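Local coordinates for protein glypican-1 (Homo sapiens, PDB 4YWT) that carries heparan sulfate chains at the cell surface and, through them, binds alpha-4(V) collagen and takes part in Schwann cell myelination, at residues M98-F110 with T373-L385. The protein carries 3 engineered substitutions. Sequence-based numbering, arbitrary orientation.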
loop_
_atom_site.group_PDB
_atom_site.type_symbol
_atom_site.label_atom_id
_atom_site.label_comp_id
_atom_site.label_asym_id
_atom_site.label_seq_id
_atom_site.Cartn_x
_atom_site.Cartn_y
_atom_site.Cartn_z
ATOM N N MET A 98 7.125 -1.992 4.379
ATOM C CA MET A 98 6.599 -0.652 4.653
ATOM C C MET A 98 5.069 -0.660 4.766
ATOM O O MET A 98 4.496 -0.219 5.782
ATOM C CB MET A 98 7.047 0.330 3.567
ATOM C CG MET A 98 6.768 1.800 3.879
ATOM S SD MET A 98 5.095 2.350 3.469
ATOM C CE MET A 98 5.144 2.294 1.682
ATOM N N LEU A 99 4.412 -1.173 3.727
ATOM C CA LEU A 99 2.950 -1.223 3.709
ATOM C C LEU A 99 2.387 -2.006 4.896
ATOM O O LEU A 99 1.378 -1.613 5.487
ATOM C CB LEU A 99 2.448 -1.833 2.400
ATOM C CG LEU A 99 2.724 -1.045 1.119
ATOM C CD1 LEU A 99 2.286 -1.847 -0.096
ATOM C CD2 LEU A 99 2.027 0.308 1.152
ATOM N N ALA A 100 3.047 -3.107 5.244
ATOM C CA ALA A 100 2.607 -3.942 6.359
ATOM C C ALA A 100 2.667 -3.185 7.685
ATOM O O ALA A 100 1.704 -3.199 8.468
ATOM C CB ALA A 100 3.446 -5.208 6.436
ATOM N N THR A 101 3.796 -2.523 7.934
ATOM C CA THR A 101 3.938 -1.749 9.165
ATOM C C THR A 101 2.904 -0.625 9.226
ATOM O O THR A 101 2.305 -0.380 10.283
ATOM C CB THR A 101 5.352 -1.151 9.316
ATOM O OG1 THR A 101 5.617 -0.253 8.232
ATOM C CG2 THR A 101 6.397 -2.254 9.338
ATOM N N GLN A 102 2.685 0.046 8.096
ATOM C CA GLN A 102 1.633 1.063 8.034
ATOM C C GLN A 102 0.271 0.484 8.426
ATOM O O GLN A 102 -0.451 1.054 9.258
ATOM C CB GLN A 102 1.553 1.676 6.634
ATOM C CG GLN A 102 2.708 2.603 6.291
ATOM C CD GLN A 102 2.751 3.833 7.180
ATOM O OE1 GLN A 102 1.724 4.285 7.686
ATOM N NE2 GLN A 102 3.946 4.380 7.375
ATOM N N LEU A 103 -0.061 -0.656 7.828
ATOM C CA LEU A 103 -1.337 -1.320 8.072
ATOM C C LEU A 103 -1.532 -1.640 9.553
ATOM O O LEU A 103 -2.554 -1.273 10.153
ATOM C CB LEU A 103 -1.432 -2.601 7.240
ATOM C CG LEU A 103 -2.757 -3.358 7.302
ATOM C CD1 LEU A 103 -3.898 -2.410 7.012
ATOM C CD2 LEU A 103 -2.758 -4.509 6.311
ATOM N N ARG A 104 -0.544 -2.320 10.131
ATOM C CA ARG A 104 -0.578 -2.654 11.552
ATOM C C ARG A 104 -0.766 -1.404 12.405
ATOM O O ARG A 104 -1.641 -1.361 13.276
ATOM C CB ARG A 104 0.700 -3.384 11.966
ATOM N N SER A 105 0.043 -0.383 12.131
ATOM C CA SER A 105 -0.019 0.870 12.880
ATOM C C SER A 105 -1.414 1.494 12.865
ATOM O O SER A 105 -1.977 1.790 13.923
ATOM C CB SER A 105 1.000 1.870 12.328
ATOM O OG SER A 105 2.325 1.442 12.592
ATOM N N PHE A 106 -1.975 1.685 11.674
ATOM C CA PHE A 106 -3.274 2.345 11.566
ATOM C C PHE A 106 -4.417 1.513 12.143
ATOM O O PHE A 106 -5.265 2.041 12.868
ATOM C CB PHE A 106 -3.575 2.706 10.112
ATOM C CG PHE A 106 -2.980 4.015 9.684
ATOM C CD1 PHE A 106 -1.687 4.075 9.185
ATOM C CD2 PHE A 106 -3.709 5.188 9.793
ATOM C CE1 PHE A 106 -1.136 5.281 8.795
ATOM C CE2 PHE A 106 -3.164 6.398 9.406
ATOM C CZ PHE A 106 -1.873 6.444 8.905
ATOM N N ASP A 107 -4.444 0.220 11.824
ATOM C CA ASP A 107 -5.490 -0.655 12.353
ATOM C C ASP A 107 -5.469 -0.638 13.883
ATOM O O ASP A 107 -6.484 -0.340 14.548
ATOM C CB ASP A 107 -5.310 -2.082 11.829
ATOM C CG ASP A 107 -6.505 -2.968 12.125
ATOM O OD1 ASP A 107 -7.651 -2.490 11.974
ATOM O OD2 ASP A 107 -6.301 -4.140 12.504
ATOM N N ASP A 108 -4.290 -0.933 14.429
ATOM C CA ASP A 108 -4.088 -0.952 15.871
ATOM C C ASP A 108 -4.448 0.377 16.518
ATOM O O ASP A 108 -5.004 0.397 17.613
ATOM C CB ASP A 108 -2.637 -1.309 16.209
ATOM C CG ASP A 108 -2.357 -2.795 16.089
ATOM O OD1 ASP A 108 -3.189 -3.515 15.498
ATOM O OD2 ASP A 108 -1.302 -3.242 16.587
ATOM N N HIS A 109 -4.140 1.487 15.851
ATOM C CA HIS A 109 -4.403 2.789 16.456
ATOM C C HIS A 109 -5.882 3.162 16.420
ATOM O O HIS A 109 -6.377 3.799 17.346
ATOM C CB HIS A 109 -3.590 3.892 15.785
ATOM C CG HIS A 109 -3.797 5.238 16.407
ATOM N ND1 HIS A 109 -3.504 5.496 17.728
ATOM C CD2 HIS A 109 -4.287 6.393 15.899
ATOM C CE1 HIS A 109 -3.797 6.753 18.006
ATOM N NE2 HIS A 109 -4.272 7.321 16.912
ATOM N N PHE A 110 -6.584 2.788 15.356
ATOM C CA PHE A 110 -8.023 3.032 15.297
ATOM C C PHE A 110 -8.722 2.218 16.385
ATOM O O PHE A 110 -9.537 2.748 17.177
ATOM C CB PHE A 110 -8.576 2.683 13.912
ATOM C CG PHE A 110 -8.247 3.703 12.857
ATOM C CD1 PHE A 110 -8.336 5.058 13.133
ATOM C CD2 PHE A 110 -7.834 3.308 11.595
ATOM C CE1 PHE A 110 -8.034 6.000 12.166
ATOM C CE2 PHE A 110 -7.524 4.245 10.625
ATOM C CZ PHE A 110 -7.623 5.592 10.911
ATOM N N THR A 373 -1.445 11.748 17.747
ATOM C CA THR A 373 -0.899 10.513 17.196
ATOM C C THR A 373 -1.405 10.269 15.776
ATOM O O THR A 373 -0.621 9.980 14.868
ATOM C CB THR A 373 -1.253 9.301 18.074
ATOM O OG1 THR A 373 -0.740 9.503 19.396
ATOM C CG2 THR A 373 -0.652 8.030 17.491
ATOM N N LEU A 374 -2.716 10.406 15.592
ATOM C CA LEU A 374 -3.342 10.171 14.295
ATOM C C LEU A 374 -2.791 11.103 13.223
ATOM O O LEU A 374 -2.567 10.688 12.089
ATOM C CB LEU A 374 -4.861 10.334 14.396
ATOM C CG LEU A 374 -5.646 10.085 13.106
ATOM C CD1 LEU A 374 -5.397 8.678 12.585
ATOM C CD2 LEU A 374 -7.134 10.327 13.323
ATOM N N GLU A 375 -2.563 12.360 13.589
ATOM C CA GLU A 375 -2.070 13.354 12.642
ATOM C C GLU A 375 -0.630 13.065 12.216
ATOM O O GLU A 375 -0.287 13.179 11.036
ATOM C CB GLU A 375 -2.175 14.755 13.247
ATOM C CG GLU A 375 -1.832 15.879 12.285
ATOM C CD GLU A 375 -2.251 17.239 12.810
ATOM O OE1 GLU A 375 -3.167 17.292 13.658
ATOM O OE2 GLU A 375 -1.668 18.255 12.376
ATOM N N LYS A 376 0.210 12.688 13.175
ATOM C CA LYS A 376 1.591 12.327 12.876
ATOM C C LYS A 376 1.632 11.092 11.985
ATOM O O LYS A 376 2.393 11.033 11.007
ATOM C CB LYS A 376 2.379 12.075 14.162
ATOM C CG LYS A 376 2.530 13.293 15.054
ATOM C CD LYS A 376 3.552 13.035 16.149
ATOM C CE LYS A 376 3.587 14.167 17.159
ATOM N NZ LYS A 376 3.760 15.487 16.491
ATOM N N LEU A 377 0.806 10.108 12.335
ATOM C CA LEU A 377 0.683 8.892 11.543
ATOM C C LEU A 377 0.263 9.218 10.115
ATOM O O LEU A 377 0.772 8.630 9.164
ATOM C CB LEU A 377 -0.323 7.933 12.177
ATOM C CG LEU A 377 0.148 7.170 13.415
ATOM C CD1 LEU A 377 -0.991 6.342 13.987
ATOM C CD2 LEU A 377 1.342 6.291 13.079
ATOM N N VAL A 378 -0.657 10.166 9.974
ATOM C CA VAL A 378 -1.142 10.568 8.659
ATOM C C VAL A 378 -0.051 11.279 7.857
ATOM O O VAL A 378 0.100 11.033 6.663
ATOM C CB VAL A 378 -2.393 11.472 8.773
ATOM C CG1 VAL A 378 -2.603 12.284 7.504
ATOM C CG2 VAL A 378 -3.621 10.627 9.069
ATOM N N SER A 379 0.718 12.145 8.513
ATOM C CA SER A 379 1.832 12.821 7.846
ATOM C C SER A 379 2.861 11.815 7.333
ATOM O O SER A 379 3.243 11.835 6.153
ATOM C CB SER A 379 2.505 13.819 8.791
ATOM O OG SER A 379 1.735 15.001 8.921
ATOM N N GLU A 380 3.303 10.934 8.227
ATOM C CA GLU A 380 4.270 9.902 7.867
ATOM C C GLU A 380 3.752 9.023 6.728
ATOM O O GLU A 380 4.477 8.733 5.773
ATOM C CB GLU A 380 4.609 9.042 9.088
ATOM C CG GLU A 380 5.313 7.731 8.765
ATOM C CD GLU A 380 6.729 7.929 8.255
ATOM O OE1 GLU A 380 7.271 9.044 8.402
ATOM O OE2 GLU A 380 7.302 6.963 7.708
ATOM N N ALA A 381 2.490 8.619 6.830
ATOM C CA ALA A 381 1.872 7.755 5.830
ATOM C C ALA A 381 1.786 8.435 4.468
ATOM O O ALA A 381 2.054 7.814 3.444
ATOM C CB ALA A 381 0.491 7.321 6.289
ATOM N N LYS A 382 1.409 9.711 4.458
ATOM C CA LYS A 382 1.327 10.462 3.212
ATOM C C LYS A 382 2.709 10.631 2.597
ATOM O O LYS A 382 2.859 10.574 1.375
ATOM C CB LYS A 382 0.667 11.824 3.436
ATOM C CG LYS A 382 -0.829 11.732 3.710
ATOM C CD LYS A 382 -1.558 13.022 3.370
ATOM C CE LYS A 382 -1.276 14.115 4.383
ATOM N NZ LYS A 382 -2.224 15.253 4.222
ATOM N N ALA A 383 3.719 10.827 3.441
ATOM C CA ALA A 383 5.094 10.882 2.952
ATOM C C ALA A 383 5.481 9.569 2.274
ATOM O O ALA A 383 5.939 9.558 1.125
ATOM C CB ALA A 383 6.054 11.198 4.089
ATOM N N GLN A 384 5.279 8.463 2.985
ATOM C CA GLN A 384 5.643 7.143 2.475
ATOM C C GLN A 384 4.875 6.756 1.211
ATOM O O GLN A 384 5.402 6.046 0.355
ATOM C CB GLN A 384 5.427 6.078 3.552
ATOM C CG GLN A 384 6.495 6.056 4.637
ATOM C CD GLN A 384 7.846 5.570 4.135
ATOM O OE1 GLN A 384 7.982 5.131 2.992
ATOM N NE2 GLN A 384 8.855 5.646 4.995
ATOM N N LEU A 385 3.636 7.219 1.096
ATOM C CA LEU A 385 2.802 6.882 -0.053
ATOM C C LEU A 385 3.145 7.746 -1.259
ATOM O O LEU A 385 3.144 7.265 -2.391
ATOM C CB LEU A 385 1.319 7.021 0.294
ATOM C CG LEU A 385 0.763 5.922 1.203
ATOM C CD1 LEU A 385 -0.750 6.021 1.315
ATOM C CD2 LEU A 385 1.183 4.546 0.703
HETATM O O HOH W 1 2.178 6.541 9.580
HETATM O O HOH W 2 -4.782 10.002 17.823
#
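Two nearly antiparallel helices pack here in the mainly helical glypican core: the long helix 70-129 and the short helix 373-387. The axes of the two segments come within 11.2 Å of each other, at 160° between their directions. No direct hydrogen bond joins them. Phe106 and Ala381 meet at the middle, with Phe106 CE1 3.6 Å from Ala381 CB. The ring also reaches the backbone one turn earlier, with Phe106 CZ 3.4 Å from Leu377 O. The Phe106 ring also meets that of Phe222, on helix 204-236. Gln102 bends at chi2 (-64°), which lays OE1 beside Ala381 CB. A water donates to Gln102 OE1 and to Leu377 O and bridges the helices. Near the start of helix 373-387, the methyl CG2 of Thr373 sits over one face of the His109 imidazole, a CH-pi contact of 3.8 Å from CG2 to the ring centroid. A second water lies at the ring edge, 2.9 Å from His109 NE2, and accepts from Leu374 N. Leu377 CD1 packs against His109 CD2 at 3.8 Å. At the far end Met98 and Gln384 run past each other in opposite directions, with Met98 SD 3.7 Å from Gln384 CB. Leu374 and Val378 also touch Trp304. The arrangement is an antiparallel helix-helix packing in which Phe106 packs on Ala381 and Leu377, and waters bridge polar groups, within the elongated helical fold of glypicans.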